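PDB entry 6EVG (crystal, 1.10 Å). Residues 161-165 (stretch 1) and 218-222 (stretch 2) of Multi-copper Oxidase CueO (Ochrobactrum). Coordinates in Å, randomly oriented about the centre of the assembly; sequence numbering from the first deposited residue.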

# COMPACT_ATOMS: atom_id res chain seq x y z
N GLY A 161 14.57 20.04 2.43
CA GLY A 161 14.35 20.58 1.12
C GLY A 161 13.19 19.99 0.36
O GLY A 161 13.19 19.96 -0.88
N LEU A 162 12.19 19.49 1.07
CA LEU A 162 11.09 18.79 0.43
C LEU A 162 9.87 19.69 0.38
O LEU A 162 9.54 20.39 1.37
N PRO A 163 9.09 19.64 -0.71
CA PRO A 163 7.77 20.30 -0.75
C PRO A 163 6.88 19.70 0.35
O PRO A 163 6.93 18.50 0.54
N GLU A 164 6.08 20.54 0.98
CA GLU A 164 5.26 20.09 2.09
C GLU A 164 3.95 20.85 2.24
O GLU A 164 3.30 20.70 3.30
N ASP A 165 3.51 21.56 1.20
CA ASP A 165 2.23 22.30 1.30
C ASP A 165 1.11 21.38 0.77
O ASP A 165 0.98 21.21 -0.45
N SER A 218 7.18 24.47 -10.20
CA SER A 218 8.19 24.26 -9.20
C SER A 218 8.34 22.74 -8.99
O SER A 218 7.73 21.94 -9.69
N ILE A 219 9.09 22.40 -7.96
CA ILE A 219 9.24 20.97 -7.57
C ILE A 219 8.03 20.55 -6.75
O ILE A 219 7.66 21.20 -5.75
N VAL A 220 7.40 19.45 -7.17
CA VAL A 220 6.20 18.92 -6.55
C VAL A 220 6.48 17.52 -6.05
O VAL A 220 7.06 16.70 -6.74
N ARG A 221 6.00 17.25 -4.83
CA ARG A 221 6.08 15.92 -4.21
C ARG A 221 4.78 15.17 -4.46
O ARG A 221 3.70 15.68 -4.12
N LEU A 222 4.91 13.97 -5.03
CA LEU A 222 3.76 13.08 -5.25
C LEU A 222 3.98 11.88 -4.36
O LEU A 222 5.00 11.20 -4.41

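Stretch 1 is an irregular segment that lies against the strand of stretch 2, and the contact is small, resting chiefly on Pro163 and Arg221, whose CA atoms are 5.8 Å apart. Gly161 takes no part in it. Its backbone angles, phi 82° and psi 27°, would jam a CB against the preceding carbonyl oxygen, so glycine suits this position for local reasons.

Leu162 points its CA-to-CB bond toward stretch 2 in the m, t rotamer. Its CB lies 3.8 Å from NH1 of Arg221, and its CD1 sits over one face of the guanidinium. An aliphatic group is well suited to such a flat face, since the hydrogen-bonding directions of a guanidinium lie in its plane and leave the face free for van der Waals contact.

Pro163 also points toward the strand and is the most extensively covered residue of its stretch. Its ring, puckered C-gamma exo, brings CG to 3.3 Å from the carbonyl O of Ile219 and to 4.0 Å from CG2 of the same residue. Ile219 is in the m, m rotamer; although its CA-to-CB bond points toward stretch 1, the end of its side chain leads away. The proline CB also packs 4.0 Å from CB of Arg221.

The polar link uses the proline backbone. Arg221, t at chi1, chi2 and chi3, extends past the ring so that NH1 donates a hydrogen bond to Pro163 O, at 2.9 Å and a nearly straight 164°. That oxygen lies at the guanidinium edge, where the N-H bonds point. NE, NH1 and NH2 of this buried arginine also find hydrogen-bond partners elsewhere in the structure.

Glu164, chi1 p and chi2 t, sets its CB sideways near the guanidinium edge, while its carboxylate end leads away, consistent with its exposed position. Asp165 lies beyond reach, and Val220 points away from stretch 1.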

# COMPACT_ATOMS: atom_id res chain seq x y z
CB LEU A 162 10.72 17.55 1.17
CG LEU A 162 11.80 16.45 1.22
CD1 LEU A 162 11.44 15.33 2.17
CD2 LEU A 162 12.11 15.92 -0.14
CB PRO A 163 7.27 19.97 -2.16
CG PRO A 163 8.48 19.60 -2.97
CD PRO A 163 9.37 18.94 -1.98
CB GLU A 164 6.09 20.11 3.40
CG GLU A 164 6.50 21.48 3.85
CD GLU A 164 7.05 21.60 5.24
OE1 GLU A 164 6.94 20.63 5.96
OE2 GLU A 164 7.56 22.65 5.61
CB ASP A 165 2.34 23.60 0.46
CG ASP A 165 1.26 24.60 0.66
OD1 ASP A 165 0.33 24.30 1.44
OD2 ASP A 165 1.30 25.71 0.03
CB SER A 218 7.83 25.01 -7.90
OG SER A 218 6.65 24.48 -7.34
CB ILE A 219 10.53 20.79 -6.75
CG1 ILE A 219 11.78 21.30 -7.39
CG2 ILE A 219 10.66 19.30 -6.33
CD1 ILE A 219 12.08 20.69 -8.64
CB VAL A 220 5.04 18.96 -7.56
CG1 VAL A 220 3.80 18.22 -7.06
CG2 VAL A 220 4.70 20.39 -7.90
CB ARG A 221 6.33 16.12 -2.73
CG ARG A 221 6.46 14.94 -1.84
CD ARG A 221 6.69 15.51 -0.38
NE ARG A 221 7.06 14.49 0.56
CZ ARG A 221 7.38 14.83 1.82
NH1 ARG A 221 7.37 16.13 2.17
NH2 ARG A 221 7.70 13.88 2.67
CB LEU A 222 3.70 12.63 -6.72
CG LEU A 222 3.66 13.78 -7.76
CD1 LEU A 222 3.75 13.21 -9.18
CD2 LEU A 222 2.42 14.62 -7.61